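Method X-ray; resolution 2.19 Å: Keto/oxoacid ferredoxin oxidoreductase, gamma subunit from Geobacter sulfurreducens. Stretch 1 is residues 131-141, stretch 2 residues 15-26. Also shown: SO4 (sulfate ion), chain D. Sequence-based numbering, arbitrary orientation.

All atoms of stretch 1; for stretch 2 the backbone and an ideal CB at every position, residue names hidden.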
# COMPACT_ATOMS: atom_id res chain seq x y z
N ALA B 131 6.31 3.69 14.82
CA ALA B 131 7.74 3.50 14.59
C ALA B 131 8.07 3.63 13.11
O ALA B 131 9.10 4.19 12.75
CB ALA B 131 8.22 2.16 15.14
N ASN B 132 7.17 3.15 12.26
CA ASN B 132 7.32 3.32 10.81
C ASN B 132 7.36 4.79 10.37
O ASN B 132 7.95 5.09 9.34
CB ASN B 132 6.20 2.59 10.06
CG ASN B 132 4.81 3.10 10.42
OD1 ASN B 132 4.57 3.56 11.54
ND2 ASN B 132 3.90 3.02 9.47
N ILE B 133 6.73 5.67 11.14
CA ILE B 133 6.73 7.11 10.83
C ILE B 133 8.06 7.71 11.23
O ILE B 133 8.65 8.48 10.48
CB ILE B 133 5.56 7.89 11.54
CG1 ILE B 133 4.21 7.25 11.24
CG2 ILE B 133 5.54 9.37 11.13
CD1 ILE B 133 3.96 6.97 9.74
N VAL B 134 8.55 7.33 12.40
CA VAL B 134 9.92 7.64 12.78
C VAL B 134 10.93 7.26 11.70
O VAL B 134 11.76 8.08 11.31
CB VAL B 134 10.32 6.94 14.07
CG1 VAL B 134 11.75 7.38 14.47
CG2 VAL B 134 9.33 7.26 15.16
N ALA B 135 10.84 6.04 11.20
CA ALA B 135 11.79 5.53 10.21
C ALA B 135 11.67 6.32 8.91
O ALA B 135 12.65 6.53 8.19
CB ALA B 135 11.54 4.05 9.96
N LEU B 136 10.46 6.75 8.61
CA LEU B 136 10.17 7.48 7.39
C LEU B 136 10.80 8.86 7.45
O LEU B 136 11.37 9.35 6.47
CB LEU B 136 8.65 7.57 7.22
CG LEU B 136 8.02 8.12 5.95
CD1 LEU B 136 8.14 9.65 5.91
CD2 LEU B 136 8.60 7.45 4.71
N GLY B 137 10.70 9.50 8.62
CA GLY B 137 11.38 10.77 8.85
C GLY B 137 12.88 10.58 8.71
O GLY B 137 13.59 11.39 8.09
N ALA B 138 13.37 9.49 9.27
CA ALA B 138 14.80 9.18 9.17
C ALA B 138 15.22 8.97 7.72
O ALA B 138 16.26 9.49 7.31
CB ALA B 138 15.15 7.99 10.02
N MSE B 139 14.42 8.23 6.96
CA MSE B 139 14.74 7.89 5.57
C MSE B 139 14.75 9.11 4.68
O MSE B 139 15.50 9.17 3.71
CB MSE B 139 13.71 6.89 5.00
CG MSE B 139 14.19 5.47 4.95
SE MSE B 139 15.90 5.19 4.01
CE MSE B 139 16.46 3.86 5.29
N VAL B 140 13.86 10.06 4.97
CA VAL B 140 13.79 11.32 4.23
C VAL B 140 15.04 12.15 4.51
O VAL B 140 15.68 12.64 3.58
CB VAL B 140 12.49 12.12 4.58
CG1 VAL B 140 12.49 13.54 3.97
CG2 VAL B 140 11.22 11.33 4.14
N ALA B 141 15.38 12.29 5.79
CA ALA B 141 16.63 12.96 6.18
C ALA B 141 17.85 12.40 5.45
O ALA B 141 18.60 13.15 4.82
CB ALA B 141 16.84 12.89 7.69
N UNK B 15 3.78 -6.79 11.10
CA UNK B 15 2.87 -5.76 11.58
C UNK B 15 3.51 -4.40 11.83
O UNK B 15 3.04 -3.65 12.69
CB UNK B 15 2.21 -6.24 12.87
N UNK B 16 4.56 -4.07 11.09
CA UNK B 16 5.30 -2.83 11.39
C UNK B 16 4.89 -1.59 10.58
O UNK B 16 5.39 -0.48 10.83
CB UNK B 16 6.79 -3.08 11.16
N UNK B 17 3.98 -1.78 9.63
CA UNK B 17 3.48 -0.69 8.81
C UNK B 17 4.40 -0.29 7.66
O UNK B 17 4.48 0.87 7.28
CB UNK B 17 3.23 0.53 9.70
N UNK B 18 5.08 -1.28 7.10
CA UNK B 18 6.02 -1.07 6.02
C UNK B 18 5.34 -0.64 4.72
O UNK B 18 5.93 0.07 3.91
CB UNK B 18 6.83 -2.35 5.79
N UNK B 19 4.11 -1.11 4.52
CA UNK B 19 3.38 -0.79 3.30
C UNK B 19 3.02 0.68 3.35
O UNK B 19 3.22 1.41 2.38
CB UNK B 19 2.13 -1.66 3.14
N UNK B 20 2.49 1.10 4.50
CA UNK B 20 2.10 2.48 4.68
C UNK B 20 3.31 3.38 4.44
O UNK B 20 3.21 4.37 3.72
CB UNK B 20 1.52 2.70 6.08
N UNK B 21 4.45 3.02 5.02
CA UNK B 21 5.65 3.84 4.84
C UNK B 21 5.97 3.96 3.36
O UNK B 21 6.26 5.05 2.86
CB UNK B 21 6.84 3.25 5.60
N UNK B 22 5.93 2.84 2.66
CA UNK B 22 6.14 2.81 1.23
C UNK B 22 5.16 3.72 0.53
O UNK B 22 5.52 4.52 -0.34
CB UNK B 22 6.02 1.38 0.70
N UNK B 23 3.89 3.60 0.92
CA UNK B 23 2.86 4.41 0.30
C UNK B 23 3.07 5.92 0.54
O UNK B 23 3.03 6.72 -0.40
CB UNK B 23 1.49 3.98 0.83
N UNK B 24 3.30 6.29 1.80
CA UNK B 24 3.65 7.66 2.15
C UNK B 24 4.84 8.21 1.33
O UNK B 24 4.76 9.32 0.78
CB UNK B 24 3.98 7.73 3.64
N UNK B 25 5.91 7.44 1.23
CA UNK B 25 7.06 7.84 0.43
C UNK B 25 6.72 8.06 -1.04
O UNK B 25 7.21 9.01 -1.66
CB UNK B 25 8.16 6.78 0.55
N UNK B 26 5.91 7.16 -1.61
CA UNK B 26 5.51 7.27 -3.01
C UNK B 26 4.66 8.53 -3.28
O UNK B 26 4.85 9.22 -4.29
CB UNK B 26 4.73 6.02 -3.42
S SO4 D . 2.25 -4.06 7.06
O1 SO4 D . 2.02 -3.76 8.47
O2 SO4 D . 1.14 -3.50 6.30
O3 SO4 D . 3.49 -3.46 6.59
O4 SO4 D . 2.34 -5.50 6.85

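Two helices of one chain meet here at 37° between their N-to-C directions, axes 9.4 Å apart at closest approach, and stretch 1 offers a polar end at Asn132 and an apolar row of Ile133, Leu136 and Val140.

Position 15 lies out of reach of stretch 1, with room for a CB, so the contact sets no rule; it is Gly15. At position 16 CA-to-CB points sideways and nothing of stretch 1 lies near the ideal CB, so many residues would suit, and the backbone does the work. The deposited Gln16 places its O 3.3 Å from Asn132 CB, and a water bridges the stretches, donating to Gln16 O at 2.8 Å and accepting from Asn132 N at 3.0 Å.

Position 17 is the most restrictive. Its phi of 80° favours glycine, and an ideal CB would sit 2.6 Å from Asn132 ND2, a clash. Gly17 resolves both demands and serves as N-cap residue. With no CB crowding ND2, Asn132 ND2 donates a hydrogen bond to Gly17 O at 3.1 Å. The sulfate ion sits at this helix start, with Gly17 N 3.0 Å from its O1 in a hydrogen bond.

Positions 18 and 19 point CA-to-CB away, leaving the choice free as far as stretch 1 is concerned. They are Leu18 and Ile19, whose backbone N atoms both bond sulfate O3, the Leu18 bond being weak.

Position 20 points sideways, its ideal CB 4.2 Å from Asn132 ND2; a medium aliphatic or a polar side chain could fit. Leu20 brings CD2 to 4.1 Å from Asn132 ND2.

Position 21 points toward stretch 1, with an ideal CB 4.3 Å from Asn132 O and 4.6 Å from Leu136 CD2. Such closeness favours a small residue, alanine above all, perhaps glycine or serine. Ala21 fits, and its O lies 3.8 Å from Leu136 CD2.

Position 22 points away, but a CB would be crowded at 3.3 Å by Ile19 O; Gly22 avoids this. Position 23 is out of reach: Val23.

Position 24 points toward Leu136 and calls for an aliphatic such as leucine, isoleucine or valine. Ile24 sets CD1 4.0 Å from Ile133 CD1 and CG2 4.1 Å from Leu136 CD1.

Position 25 points sideways, its ideal CB 4.2 Å from Leu136 CD2, so an apolar side chain suits, leucine or methionine for instance, and a longer one could reach on toward Val140. Met25, a selenomethionine, makes a short contact, CG 3.2 Å from Leu136 CD2, and sets SE 3.9 Å from Val140 CG2. Position 26, out of reach, is Ala26.

Stretch 2 15-26: GQGLILAGVIMA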
# COMPACT_ATOMS: atom_id res chain seq x y z
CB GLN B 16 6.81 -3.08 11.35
CG GLN B 16 7.29 -3.85 12.57
CD GLN B 16 8.78 -4.15 12.53
OE1 GLN B 16 9.40 -4.24 11.47
NE2 GLN B 16 9.37 -4.31 13.71
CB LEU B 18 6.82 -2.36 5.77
CG LEU B 18 7.64 -2.97 6.92
CD1 LEU B 18 8.65 -1.98 7.47
CD2 LEU B 18 6.73 -3.47 8.03
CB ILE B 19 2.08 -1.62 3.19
CG1 ILE B 19 2.41 -3.11 3.00
CG2 ILE B 19 1.17 -1.09 2.04
CD1 ILE B 19 1.17 -3.98 2.92
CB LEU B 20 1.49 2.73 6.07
CG LEU B 20 1.16 4.20 6.34
CD1 LEU B 20 0.34 4.76 5.18
CD2 LEU B 20 0.45 4.43 7.69
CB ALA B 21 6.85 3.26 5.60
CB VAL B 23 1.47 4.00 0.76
CG1 VAL B 23 0.47 5.10 0.43
CG2 VAL B 23 1.08 2.66 0.11
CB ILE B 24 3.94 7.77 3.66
CG1 ILE B 24 2.66 7.51 4.45
CG2 ILE B 24 4.51 9.14 3.99
CD1 ILE B 24 2.87 7.43 5.93
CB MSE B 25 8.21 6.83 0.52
CG MSE B 25 9.22 7.10 1.61
SE MSE B 25 10.32 8.70 1.36
CE MSE B 25 10.31 8.76 -0.57
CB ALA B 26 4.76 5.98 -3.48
O HOH W 1 5.38 0.95 13.25
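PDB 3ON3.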